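Local coordinates for protein EF-P arginine 32 rhamnosyl-transferase (Pseudomonas putida KT2440, PDB 5NV8) that belongs to the EarP family of glycosyltransferases and has the two-lobed GT-B type of fold, with a ligand pocket between its lobes, at residues G212-L215 against D216-T220; D272-L275 against W276-F280; A332-L335 against G336-A340; R366-G369 against A370-A373; L378-A381 against L382-Y386. All coordinates share one frame; numbering follows the deposited sequence.

Interaction 1 of 5, residues G212-L215 against D216-T220; sequences GNWL and DALAT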
loop_
_atom_site.group_PDB
_atom_site.type_symbol
_atom_site.label_atom_id
_atom_site.label_comp_id
_atom_site.label_asym_id
_atom_site.label_seq_id
_atom_site.Cartn_x
_atom_site.Cartn_y
_atom_site.Cartn_z
ATOM N N GLY A 212 -1.154 1.598 20.754
ATOM C CA GLY A 212 -1.651 0.988 21.978
ATOM C C GLY A 212 -3.153 1.130 22.144
ATOM O O GLY A 212 -3.829 0.192 22.575
ATOM N N ASN A 213 -3.695 2.302 21.807
ATOM C CA ASN A 213 -5.134 2.511 21.943
ATOM C C ASN A 213 -5.914 1.652 20.953
ATOM O O ASN A 213 -7.008 1.171 21.272
ATOM C CB ASN A 213 -5.473 3.991 21.757
ATOM C CG ASN A 213 -4.980 4.854 22.907
ATOM O OD1 ASN A 213 -4.760 4.367 24.017
ATOM N ND2 ASN A 213 -4.805 6.145 22.644
ATOM N N TRP A 214 -5.370 1.445 19.752
ATOM C CA TRP A 214 -6.053 0.617 18.762
ATOM C C TRP A 214 -6.053 -0.849 19.177
ATOM O O TRP A 214 -7.088 -1.521 19.115
ATOM C CB TRP A 214 -5.398 0.784 17.391
ATOM C CG TRP A 214 -6.248 0.292 16.263
ATOM C CD1 TRP A 214 -7.597 0.099 16.280
ATOM C CD2 TRP A 214 -5.806 -0.073 14.951
ATOM N NE1 TRP A 214 -8.025 -0.362 15.060
ATOM C CE2 TRP A 214 -6.944 -0.475 14.225
ATOM C CE3 TRP A 214 -4.560 -0.096 14.318
ATOM C CZ2 TRP A 214 -6.874 -0.895 12.898
ATOM C CZ3 TRP A 214 -4.493 -0.514 13.000
ATOM C CH2 TRP A 214 -5.643 -0.908 12.306
ATOM N N LEU A 215 -4.893 -1.363 19.596
ATOM C CA LEU A 215 -4.818 -2.755 20.024
ATOM C C LEU A 215 -5.648 -3.005 21.276
ATOM O O LEU A 215 -6.145 -4.119 21.473
ATOM C CB LEU A 215 -3.363 -3.158 20.261
ATOM C CG LEU A 215 -2.369 -2.888 19.130
ATOM C CD1 LEU A 215 -0.983 -3.388 19.522
ATOM C CD2 LEU A 215 -2.826 -3.520 17.826
ATOM N N ASP A 216 -5.807 -1.992 22.133
ATOM C CA ASP A 216 -6.722 -2.128 23.262
ATOM C C ASP A 216 -8.165 -2.231 22.783
ATOM O O ASP A 216 -8.972 -2.958 23.374
ATOM C CB ASP A 216 -6.559 -0.948 24.221
ATOM C CG ASP A 216 -5.260 -1.004 25.002
ATOM O OD1 ASP A 216 -4.683 -2.104 25.129
ATOM O OD2 ASP A 216 -4.817 0.056 25.497
ATOM N N ALA A 217 -8.506 -1.511 21.712
ATOM C CA ALA A 217 -9.856 -1.593 21.163
ATOM C C ALA A 217 -10.121 -2.963 20.553
ATOM O O ALA A 217 -11.187 -3.550 20.773
ATOM C CB ALA A 217 -10.066 -0.488 20.128
ATOM N N LEU A 218 -9.162 -3.489 19.784
ATOM C CA LEU A 218 -9.335 -4.805 19.174
ATOM C C LEU A 218 -9.402 -5.901 20.230
ATOM O O LEU A 218 -10.232 -6.814 20.136
ATOM C CB LEU A 218 -8.196 -5.079 18.191
ATOM C CG LEU A 218 -8.007 -4.083 17.041
ATOM C CD1 LEU A 218 -6.879 -4.519 16.111
ATOM C CD2 LEU A 218 -9.303 -3.911 16.263
ATOM N N ALA A 219 -8.540 -5.825 21.248
ATOM C CA ALA A 219 -8.510 -6.861 22.274
ATOM C C ALA A 219 -9.787 -6.880 23.102
ATOM O O ALA A 219 -10.183 -7.940 23.599
ATOM C CB ALA A 219 -7.296 -6.666 23.182
ATOM N N THR A 220 -10.444 -5.733 23.257
ATOM C CA THR A 220 -11.641 -5.628 24.083
ATOM C C THR A 220 -12.931 -5.807 23.292
ATOM O O THR A 220 -14.012 -5.790 23.889
ATOM C CB THR A 220 -11.670 -4.277 24.812
ATOM O OG1 THR A 220 -11.421 -3.217 23.881
ATOM C CG2 THR A 220 -10.613 -4.238 25.906
#

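Interaction 2 of 5, residues D272-L275 against W276-F280; sequences DRLL and WSCDF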
loop_
_atom_site.group_PDB
_atom_site.type_symbol
_atom_site.label_atom_id
_atom_site.label_comp_id
_atom_site.label_asym_id
_atom_site.label_seq_id
_atom_site.Cartn_x
_atom_site.Cartn_y
_atom_site.Cartn_z
ATOM N N ASP A 272 0.792 -8.227 -2.254
ATOM C CA ASP A 272 -0.513 -8.013 -2.872
ATOM C C ASP A 272 -1.506 -9.080 -2.427
ATOM O O ASP A 272 -2.662 -8.773 -2.113
ATOM C CB ASP A 272 -0.387 -8.011 -4.397
ATOM C CG ASP A 272 0.169 -6.706 -4.940
ATOM O OD1 ASP A 272 -0.151 -5.634 -4.379
ATOM O OD2 ASP A 272 0.925 -6.757 -5.933
ATOM N N ARG A 273 -1.070 -10.343 -2.400
ATOM C CA ARG A 273 -1.934 -11.418 -1.923
ATOM C C ARG A 273 -2.335 -11.189 -0.471
ATOM O O ARG A 273 -3.466 -11.498 -0.075
ATOM C CB ARG A 273 -1.231 -12.768 -2.084
ATOM C CG ARG A 273 -0.528 -12.966 -3.426
ATOM C CD ARG A 273 -0.633 -14.408 -3.915
ATOM N NE ARG A 273 0.479 -15.236 -3.445
ATOM C CZ ARG A 273 0.474 -16.566 -3.442
ATOM N NH1 ARG A 273 -0.585 -17.229 -3.883
ATOM N NH2 ARG A 273 1.529 -17.236 -2.994
ATOM N N LEU A 274 -1.423 -10.642 0.335
ATOM C CA LEU A 274 -1.763 -10.280 1.708
ATOM C C LEU A 274 -2.880 -9.244 1.739
ATOM O O LEU A 274 -3.886 -9.422 2.434
ATOM C CB LEU A 274 -0.523 -9.757 2.434
ATOM C CG LEU A 274 -0.646 -9.593 3.952
ATOM C CD1 LEU A 274 -1.124 -10.884 4.600
ATOM C CD2 LEU A 274 0.673 -9.147 4.555
ATOM N N LEU A 275 -2.719 -8.153 0.982
ATOM C CA LEU A 275 -3.737 -7.106 0.960
ATOM C C LEU A 275 -5.082 -7.650 0.494
ATOM O O LEU A 275 -6.124 -7.333 1.079
ATOM C CB LEU A 275 -3.289 -5.953 0.061
ATOM C CG LEU A 275 -2.034 -5.177 0.472
ATOM C CD1 LEU A 275 -1.675 -4.148 -0.591
ATOM C CD2 LEU A 275 -2.226 -4.506 1.828
ATOM N N TRP A 276 -5.078 -8.477 -0.556
ATOM C CA TRP A 276 -6.316 -9.051 -1.070
ATOM C C TRP A 276 -6.982 -9.992 -0.073
ATOM O O TRP A 276 -8.186 -10.242 -0.188
ATOM C CB TRP A 276 -6.047 -9.800 -2.380
ATOM C CG TRP A 276 -5.365 -8.979 -3.436
ATOM C CD1 TRP A 276 -5.280 -7.615 -3.490
ATOM C CD2 TRP A 276 -4.669 -9.468 -4.592
ATOM N NE1 TRP A 276 -4.578 -7.229 -4.606
ATOM C CE2 TRP A 276 -4.190 -8.346 -5.297
ATOM C CE3 TRP A 276 -4.405 -10.746 -5.098
ATOM C CZ2 TRP A 276 -3.466 -8.462 -6.482
ATOM C CZ3 TRP A 276 -3.686 -10.859 -6.275
ATOM C CH2 TRP A 276 -3.225 -9.724 -6.954
ATOM N N SER A 277 -6.234 -10.512 0.903
ATOM C CA SER A 277 -6.748 -11.534 1.806
ATOM C C SER A 277 -7.438 -10.962 3.039
ATOM O O SER A 277 -8.336 -11.611 3.586
ATOM C CB SER A 277 -5.609 -12.461 2.239
ATOM O OG SER A 277 -5.277 -13.370 1.199
ATOM N N CYS A 278 -7.052 -9.769 3.477
ATOM C CA CYS A 278 -7.532 -9.189 4.722
ATOM C C CYS A 278 -8.751 -8.299 4.479
ATOM O O CYS A 278 -8.961 -7.771 3.385
ATOM C CB CYS A 278 -6.420 -8.373 5.387
ATOM S SG CYS A 278 -4.861 -9.230 5.592
ATOM N N ASP A 279 -9.552 -8.124 5.532
ATOM C CA ASP A 279 -10.732 -7.273 5.459
ATOM C C ASP A 279 -10.424 -5.807 5.740
ATOM O O ASP A 279 -11.289 -4.954 5.511
ATOM C CB ASP A 279 -11.802 -7.774 6.434
ATOM C CG ASP A 279 -12.077 -9.256 6.278
ATOM O OD1 ASP A 279 -12.472 -9.676 5.169
ATOM O OD2 ASP A 279 -11.882 -10.002 7.260
ATOM N N PHE A 280 -9.221 -5.500 6.224
ATOM C CA PHE A 280 -8.801 -4.128 6.483
ATOM C C PHE A 280 -7.285 -4.066 6.386
ATOM O O PHE A 280 -6.591 -4.872 7.013
ATOM C CB PHE A 280 -9.272 -3.652 7.861
ATOM C CG PHE A 280 -9.036 -2.190 8.112
ATOM C CD1 PHE A 280 -9.834 -1.232 7.505
ATOM C CD2 PHE A 280 -8.023 -1.772 8.961
ATOM C CE1 PHE A 280 -9.621 0.117 7.736
ATOM C CE2 PHE A 280 -7.805 -0.426 9.196
ATOM C CZ PHE A 280 -8.606 0.519 8.581
HETATM O O HOH W 1 -2.634 -4.730 -4.100
#

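Interaction 3 of 5, residues A332-L335 against G336-A340; sequences AALL and GLWRA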
loop_
_atom_site.group_PDB
_atom_site.type_symbol
_atom_site.label_atom_id
_atom_site.label_comp_id
_atom_site.label_asym_id
_atom_site.label_seq_id
_atom_site.Cartn_x
_atom_site.Cartn_y
_atom_site.Cartn_z
ATOM N N ALA A 332 -18.149 11.118 8.340
ATOM C CA ALA A 332 -17.567 11.538 9.611
ATOM C C ALA A 332 -16.719 10.434 10.228
ATOM O O ALA A 332 -15.683 10.709 10.844
ATOM C CB ALA A 332 -18.670 11.965 10.579
ATOM N N ALA A 333 -17.144 9.177 10.076
ATOM C CA ALA A 333 -16.402 8.074 10.673
ATOM C C ALA A 333 -15.096 7.807 9.935
ATOM O O ALA A 333 -14.128 7.335 10.543
ATOM C CB ALA A 333 -17.267 6.815 10.700
ATOM N N LEU A 334 -15.046 8.098 8.637
ATOM C CA LEU A 334 -13.811 7.915 7.884
ATOM C C LEU A 334 -12.816 9.040 8.151
ATOM O O LEU A 334 -11.605 8.792 8.202
ATOM C CB LEU A 334 -14.128 7.805 6.391
ATOM C CG LEU A 334 -13.037 8.133 5.370
ATOM C CD1 LEU A 334 -12.003 7.023 5.318
ATOM C CD2 LEU A 334 -13.654 8.352 4.001
ATOM N N LEU A 335 -13.304 10.269 8.339
ATOM C CA LEU A 335 -12.417 11.370 8.706
ATOM C C LEU A 335 -11.816 11.155 10.091
ATOM O O LEU A 335 -10.612 11.354 10.291
ATOM C CB LEU A 335 -13.176 12.696 8.657
ATOM C CG LEU A 335 -13.123 13.513 7.367
ATOM C CD1 LEU A 335 -13.746 12.749 6.209
ATOM C CD2 LEU A 335 -13.817 14.851 7.567
ATOM N N GLY A 336 -12.643 10.755 11.059
ATOM C CA GLY A 336 -12.135 10.508 12.395
ATOM C C GLY A 336 -11.181 9.333 12.464
ATOM O O GLY A 336 -10.294 9.302 13.320
ATOM N N LEU A 337 -11.342 8.361 11.565
ATOM C CA LEU A 337 -10.459 7.200 11.555
ATOM C C LEU A 337 -9.075 7.564 11.038
ATOM O O LEU A 337 -8.060 7.218 11.650
ATOM C CB LEU A 337 -11.063 6.080 10.702
ATOM C CG LEU A 337 -10.350 4.722 10.776
ATOM C CD1 LEU A 337 -10.004 4.323 12.213
ATOM C CD2 LEU A 337 -11.152 3.632 10.071
ATOM N N TRP A 338 -9.016 8.257 9.904
ATOM C CA TRP A 338 -7.741 8.513 9.245
ATOM C C TRP A 338 -6.968 9.641 9.919
ATOM O O TRP A 338 -5.737 9.581 10.013
ATOM C CB TRP A 338 -7.983 8.821 7.767
ATOM C CG TRP A 338 -8.281 7.604 6.951
ATOM C CD1 TRP A 338 -9.159 6.605 7.255
ATOM C CD2 TRP A 338 -7.703 7.260 5.687
ATOM N NE1 TRP A 338 -9.159 5.656 6.258
ATOM C CE2 TRP A 338 -8.276 6.038 5.283
ATOM C CE3 TRP A 338 -6.757 7.869 4.858
ATOM C CZ2 TRP A 338 -7.932 5.411 4.088
ATOM C CZ3 TRP A 338 -6.418 7.246 3.674
ATOM C CH2 TRP A 338 -7.003 6.029 3.299
ATOM N N ARG A 339 -7.667 10.679 10.387
ATOM C CA ARG A 339 -6.987 11.759 11.096
ATOM C C ARG A 339 -6.394 11.264 12.409
ATOM O O ARG A 339 -5.298 11.683 12.798
ATOM C CB ARG A 339 -7.954 12.914 11.350
ATOM C CG ARG A 339 -8.323 13.705 10.108
ATOM C CD ARG A 339 -9.482 14.648 10.386
ATOM N NE ARG A 339 -9.738 15.546 9.264
ATOM C CZ ARG A 339 -10.791 16.351 9.177
ATOM N NH1 ARG A 339 -11.692 16.373 10.150
ATOM N NH2 ARG A 339 -10.942 17.135 8.118
ATOM N N ALA A 340 -7.102 10.366 13.101
ATOM C CA ALA A 340 -6.630 9.869 14.389
ATOM C C ALA A 340 -5.320 9.103 14.249
ATOM O O ALA A 340 -4.415 9.250 15.080
ATOM C CB ALA A 340 -7.702 8.989 15.027
#

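Interaction 4 of 5, residues R366-G369 against A370-A373; sequences RLWG and ARQA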
loop_
_atom_site.group_PDB
_atom_site.type_symbol
_atom_site.label_atom_id
_atom_site.label_comp_id
_atom_site.label_asym_id
_atom_site.label_seq_id
_atom_site.Cartn_x
_atom_site.Cartn_y
_atom_site.Cartn_z
ATOM N N ARG A 366 -14.377 -0.421 -2.739
ATOM C CA ARG A 366 -14.459 -1.026 -4.066
ATOM C C ARG A 366 -14.684 0.031 -5.138
ATOM O O ARG A 366 -14.054 -0.010 -6.203
ATOM C CB ARG A 366 -15.583 -2.063 -4.109
ATOM C CG ARG A 366 -15.447 -3.189 -3.102
ATOM C CD ARG A 366 -14.357 -4.161 -3.519
ATOM N NE ARG A 366 -14.578 -4.683 -4.863
ATOM C CZ ARG A 366 -13.957 -5.747 -5.360
ATOM N NH1 ARG A 366 -13.072 -6.403 -4.623
ATOM N NH2 ARG A 366 -14.221 -6.154 -6.595
ATOM N N LEU A 367 -15.581 0.984 -4.875
ATOM C CA LEU A 367 -15.911 1.991 -5.877
ATOM C C LEU A 367 -14.736 2.920 -6.160
ATOM O O LEU A 367 -14.594 3.406 -7.287
ATOM C CB LEU A 367 -17.131 2.792 -5.423
ATOM C CG LEU A 367 -18.459 2.031 -5.447
ATOM C CD1 LEU A 367 -19.431 2.582 -4.411
ATOM C CD2 LEU A 367 -19.070 2.075 -6.838
ATOM N N TRP A 368 -13.888 3.180 -5.162
ATOM C CA TRP A 368 -12.731 4.039 -5.395
ATOM C C TRP A 368 -11.711 3.360 -6.301
ATOM O O TRP A 368 -11.148 3.999 -7.198
ATOM C CB TRP A 368 -12.081 4.431 -4.068
ATOM C CG TRP A 368 -10.863 5.283 -4.257
ATOM C CD1 TRP A 368 -9.563 4.866 -4.278
ATOM C CD2 TRP A 368 -10.832 6.700 -4.468
ATOM N NE1 TRP A 368 -8.725 5.936 -4.486
ATOM C CE2 TRP A 368 -9.479 7.074 -4.606
ATOM C CE3 TRP A 368 -11.817 7.689 -4.551
ATOM C CZ2 TRP A 368 -9.087 8.394 -4.817
ATOM C CZ3 TRP A 368 -11.425 9.001 -4.764
ATOM C CH2 TRP A 368 -10.072 9.341 -4.893
ATOM N N GLY A 369 -11.454 2.070 -6.079
ATOM C CA GLY A 369 -10.515 1.359 -6.930
ATOM C C GLY A 369 -10.977 1.284 -8.372
ATOM O O GLY A 369 -10.182 1.464 -9.299
ATOM N N ALA A 370 -12.271 1.026 -8.581
ATOM C CA ALA A 370 -12.803 0.962 -9.938
ATOM C C ALA A 370 -12.767 2.327 -10.613
ATOM O O ALA A 370 -12.454 2.428 -11.805
ATOM C CB ALA A 370 -14.230 0.413 -9.918
ATOM N N ARG A 371 -13.091 3.386 -9.867
ATOM C CA ARG A 371 -13.014 4.733 -10.422
ATOM C C ARG A 371 -11.576 5.113 -10.751
ATOM O O ARG A 371 -11.307 5.694 -11.810
ATOM C CB ARG A 371 -13.624 5.735 -9.442
ATOM C CG ARG A 371 -13.303 7.191 -9.743
ATOM C CD ARG A 371 -13.645 8.084 -8.560
ATOM N NE ARG A 371 -12.596 9.065 -8.293
ATOM C CZ ARG A 371 -12.671 10.348 -8.630
ATOM N NH1 ARG A 371 -13.750 10.813 -9.246
ATOM N NH2 ARG A 371 -11.668 11.169 -8.349
ATOM N N GLN A 372 -10.638 4.789 -9.859
ATOM C CA GLN A 372 -9.243 5.145 -10.094
ATOM C C GLN A 372 -8.673 4.394 -11.291
ATOM O O GLN A 372 -7.930 4.971 -12.095
ATOM C CB GLN A 372 -8.415 4.868 -8.841
ATOM C CG GLN A 372 -8.404 6.012 -7.831
ATOM C CD GLN A 372 -8.387 7.383 -8.485
ATOM O OE1 GLN A 372 -7.346 7.846 -8.951
ATOM N NE2 GLN A 372 -9.539 8.043 -8.512
ATOM N N ALA A 373 -9.017 3.113 -11.438
ATOM C CA ALA A 373 -8.465 2.311 -12.523
ATOM C C ALA A 373 -9.017 2.692 -13.889
ATOM O O ALA A 373 -8.474 2.237 -14.902
ATOM C CB ALA A 373 -8.723 0.827 -12.264
#

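Interaction 5 of 5, residues L378-A381 against L382-Y386; sequences LATA and LVHFY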
loop_
_atom_site.group_PDB
_atom_site.type_symbol
_atom_site.label_atom_id
_atom_site.label_comp_id
_atom_site.label_asym_id
_atom_site.label_seq_id
_atom_site.Cartn_x
_atom_site.Cartn_y
_atom_site.Cartn_z
ATOM N N LEU A 378 0.305 4.833 -14.906
ATOM C CA LEU A 378 1.455 5.724 -14.997
ATOM C C LEU A 378 2.444 5.263 -16.063
ATOM O O LEU A 378 2.999 6.091 -16.797
ATOM C CB LEU A 378 2.145 5.827 -13.638
ATOM C CG LEU A 378 3.243 6.886 -13.556
ATOM C CD1 LEU A 378 2.632 8.287 -13.525
ATOM C CD2 LEU A 378 4.129 6.642 -12.349
ATOM N N ALA A 379 2.685 3.952 -16.158
ATOM C CA ALA A 379 3.625 3.448 -17.157
ATOM C C ALA A 379 3.170 3.801 -18.568
ATOM O O ALA A 379 3.982 4.212 -19.406
ATOM C CB ALA A 379 3.797 1.936 -17.006
ATOM N N THR A 380 1.871 3.656 -18.846
ATOM C CA THR A 380 1.341 4.101 -20.130
ATOM C C THR A 380 1.462 5.614 -20.275
ATOM O O THR A 380 1.761 6.121 -21.363
ATOM C CB THR A 380 -0.118 3.661 -20.275
ATOM O OG1 THR A 380 -0.201 2.234 -20.168
ATOM C CG2 THR A 380 -0.690 4.106 -21.618
ATOM N N ALA A 381 1.248 6.350 -19.179
ATOM C CA ALA A 381 1.365 7.804 -19.229
ATOM C C ALA A 381 2.795 8.243 -19.516
ATOM O O ALA A 381 3.010 9.302 -20.115
ATOM C CB ALA A 381 0.872 8.419 -17.918
ATOM N N LEU A 382 3.781 7.447 -19.109
ATOM C CA LEU A 382 5.164 7.785 -19.419
ATOM C C LEU A 382 5.541 7.406 -20.846
ATOM O O LEU A 382 6.413 8.047 -21.439
ATOM C CB LEU A 382 6.104 7.105 -18.423
ATOM C CG LEU A 382 5.971 7.558 -16.967
ATOM C CD1 LEU A 382 6.926 6.788 -16.069
ATOM C CD2 LEU A 382 6.219 9.054 -16.849
ATOM N N VAL A 383 4.889 6.393 -21.416
ATOM C CA VAL A 383 5.288 5.896 -22.731
ATOM C C VAL A 383 4.637 6.708 -23.846
ATOM O O VAL A 383 5.315 7.164 -24.774
ATOM C CB VAL A 383 4.960 4.395 -22.854
ATOM C CG1 VAL A 383 4.792 4.002 -24.311
ATOM C CG2 VAL A 383 6.052 3.563 -22.199
ATOM N N HIS A 384 3.315 6.897 -23.780
ATOM C CA HIS A 384 2.628 7.656 -24.820
ATOM C C HIS A 384 3.142 9.087 -24.898
ATOM O O HIS A 384 3.147 9.685 -25.981
ATOM C CB HIS A 384 1.116 7.650 -24.575
ATOM C CG HIS A 384 0.460 6.335 -24.861
ATOM N ND1 HIS A 384 -0.903 6.150 -24.772
ATOM C CD2 HIS A 384 0.977 5.139 -25.233
ATOM C CE1 HIS A 384 -1.197 4.898 -25.076
ATOM N NE2 HIS A 384 -0.074 4.264 -25.360
ATOM N N PHE A 385 3.577 9.648 -23.768
ATOM C CA PHE A 385 4.169 10.982 -23.780
ATOM C C PHE A 385 5.469 10.998 -24.573
ATOM O O PHE A 385 5.718 11.926 -25.351
ATOM C CB PHE A 385 4.410 11.459 -22.347
ATOM C CG PHE A 385 4.165 12.927 -22.146
ATOM C CD1 PHE A 385 2.888 13.452 -22.245
ATOM C CD2 PHE A 385 5.215 13.783 -21.853
ATOM C CE1 PHE A 385 2.661 14.803 -22.058
ATOM C CE2 PHE A 385 4.995 15.137 -21.666
ATOM C CZ PHE A 385 3.716 15.647 -21.768
ATOM N N TYR A 386 6.308 9.976 -24.393
ATOM C CA TYR A 386 7.569 9.920 -25.122
ATOM C C TYR A 386 7.350 9.627 -26.601
ATOM O O TYR A 386 8.101 10.126 -27.446
ATOM C CB TYR A 386 8.488 8.870 -24.492
ATOM C CG TYR A 386 9.403 8.168 -25.471
ATOM C CD1 TYR A 386 10.510 8.816 -26.004
ATOM C CD2 TYR A 386 9.162 6.856 -25.856
ATOM C CE1 TYR A 386 11.347 8.180 -26.900
ATOM C CE2 TYR A 386 9.995 6.210 -26.750
ATOM C CZ TYR A 386 11.085 6.878 -27.270
ATOM O OH TYR A 386 11.920 6.241 -28.160
#

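Interaction 1 of 5, residues G212-L215 against D216-T220
Leu-218 lies one helical turn beyond Trp-214, and its side chain runs from the backbone of that residue out onto the indole. Leu-218 CB sits 3.8 Å from Trp-214 O. CG comes closer to the same oxygen, with Leu-218 CG 3.4 Å from Trp-214 O, and it also lies over one face of the indole. At the end of the branch, Leu-218 CD2 is 4.0 Å from Trp-214 NE1. The indole reaches this position because CG of Trp-214 stands opposite its own backbone N (chi1 -164°), which bends the ring toward the following turn even though the CB starts off away from it. A branched aliphatic chain suits such a place, since it covers part of a broad aromatic face without any polar demand. The backbone of the same two residues is joined by the bond from Leu-218 N to Trp-214 O, 2.9 Å long. Helix 211-220 is the crossover of a beta-alpha-beta unit between strands 199-203 and 225-230, as in Rossmann-like lobes, and Leu-215 and Leu-218 both touch the second strand. Trp-214 also meets Trp-341 and Trp-351 edge-to-face. Asp-216 lies at the exposed side of the helix, yet its OD1 accepts a hydrogen bond from Trp-241 NE1. Asp-216 OD2 stands 3.1 Å from Gly-212 O, a pairing of two acceptors and so not a bond. Near the end of the helix Asp-216 O is gripped twice, by the amide and by the hydroxyl OG1 of Thr-220, a residue whose short side chain can fold back on its own helix.

Interaction 2 of 5, residues D272-L275 against W276-F280
The indole of Trp-276 lies flat against the preceding turn, with one face given to Asp-272. Asp-272 O stands 3.0 Å above the ring plane, displaced toward the rim. On that same face Asp-272 CB makes a CH-pi contact, 4.1 Å from the centroid of the six-membered ring. With CG of Trp-276 beside its backbone N (chi1 -55°), the ring is folded back along the helix over the carbonyl that its own amide uses: Trp-276 N donates to Asp-272 O at 2.9 Å. Trp-276 NE1 gives a weak hydrogen bond of 3.2 Å to a water lying out of the ring plane, on the aspartate's side; this water donates to Asp-272 OD1 at 2.7 Å and bridges carboxylate and indole. Leu-169, Arg-173 and Ala-295 also touch this buried tryptophan. Ser-277, small enough to curl back, bonds through OG to Arg-273 O at 2.9 Å. The helix is ending here: Ser-277 N donates to Leu-274 O from above the carbonyl plane at 3.0 Å, an i to i+3 bond common in a helix's last turn, and the bond from Cys-278 N to the same oxygen is weak. Cys-278 then leaves helical geometry, and its side chain turns onto strand 199-203. Helix 268-277 carries the chain from strand 258-263 past two strands of the mixed sheet to parallel strand 280-284, beside 199-203, consistent with a Rossmann-like lobe.

Interaction 3 of 5, residues A332-L335 against G336-A340
Ala-332 through Ala-340 form unbroken helix, with each carbonyl of the first four residues met by the amide four places on. Gly-336 N to Ala-332 O is nearly straight, 3.0 Å at 165°, whereas the bond from Leu-337 N to Ala-333 O is weak, its angle falling to 135°. Two side-chain pairs continue the same spacing. Leu-334 and Trp-338 run alongside each other in one direction, and Leu-334 CD1 makes a CH-pi contact over the indole, 3.6 Å from the centroid of the five-membered ring. CG of Leu-334 stands opposite the backbone N (chi1 157°), and this carries the methyl forward onto the ring. The indole is buried against Tyr-322 and strand 299-302. Around the helix, Leu-335 CD2 sits 3.4 Å above the plane of the Arg-339 guanidinium. Extended from CG to NE, Arg-339 brings its guanidinium alongside the leucine; NH2 also forms a salt bridge with Glu-316. Leucine suits both places, since its methyls can lie on a flat indole or guanidinium without a polar demand. Chemically the contact is divided: methyl on indole in the interior, and nearer the surface a methyl over one face of a cation, which leaves its in-plane N-H groups for polar bonds.

Interaction 4 of 5, residues R366-G369 against A370-A373
Four regular i to i+4 bonds join Arg-366 through Ala-373 into helix, among them Gln-372 N to Trp-368 O at 2.8 Å. Trp-368 and Gln-372, a turn apart, run side by side in the same direction. Gln-372 CG makes a CH-pi contact with the indole, 3.7 Å from the centroid of the five-membered ring, and comes within 3.4 Å of Trp-368 NE1. A bend at chi2 (-37°) then turns the amide along the ring, their planes only 19° apart, so a long, flat-ended side chain suits this site. The indole NE1 donates to Gln-293 OE1, while the ring itself meets Tyr-322 edge-to-face. Helix 358-373 is one of the late helices of this GT-B type fold and packs on helix 287-295, where Trp-294 touches both Gln-372 and Ala-373; the small alanine takes up little room there. Farther round the indole, Arg-371 crosses it at a slant, with Arg-371 NE 3.7 Å from Trp-368 CZ3. Its chain is kinked at chi3, and ring and guanidinium planes differ by 28°. This NE is covered by the contact and has no hydrogen-bonding partner in the model, whereas Arg-366, at the start of the segment, lies against helix 169-177, where its NH1 has a weak hydrogen bond to Gln-177.

Interaction 5 of 5, residues L378-A381 against L382-Y386
His-384 N donates to Thr-380 O along an almost straight line, 3.0 Å at 169°. Leu-382 N to Leu-378 O is shorter, 2.8 Å, but more bent at 139°. Other bonds here are shared and weak: Leu-382 N also reaches Ala-379 O at 3.3 Å, and Val-383 N divides itself between Ala-379 O and Thr-380 O, both at 3.1 Å, consistent with a local mixture of i+4 and i+3 bonding. The hydroxyl of Thr-380 bonds to Asp-377 OD1 just before the helix. In this rotamer OG1 lies beside the backbone N and the methyl CG2 opposite it, facing the next turn. There Thr-380 CG2 makes a CH-pi contact over the face of His-384, 3.7 Å from the ring centroid and 15° off the normal. Threonine suits the place because its two branches serve two tasks, one polar and one apolar, and the two side chains lie alongside each other. On another side of the helix Leu-378 CG and Leu-382 CG make an apolar contact at 4.4 Å, while Phe-385 CB rests 3.4 Å from Ala-381 O. Leu-382 and the small Ala-379 both press on Leu-37 of helix 30-43, which follows strand 17-20 and leads to strand 48-51. Helix 378-387 therefore lies against the N-terminal lobe, consistent with the chain's return to that lobe in GT-B folds.

Overall arrangement
All five are local contacts along helices, the second running on into a strand, but the fold joins them. Interactions 1 and 2 touch where Trp-214 CH2 meets Phe-280 CE2 at 3.8 Å, and interactions 2 and 3 meet through Phe-280 CZ and Leu-337 CD2 at 4.3 Å, so Phe-280 links three of them. Interaction 4 stays apart, its nearest atoms about 8 Å from interactions 2 and 3. The bound 2'-deoxy-thymidine-beta-L-rhamnose lies about 6 Å from the side chain of Leu-274 in interaction 2, but about 13 Å from Trp-338 in interaction 3 and from Leu-378 in interaction 5. Interactions 1 and 5, with centres 45 Å apart, flank the chain's centre on opposite sides.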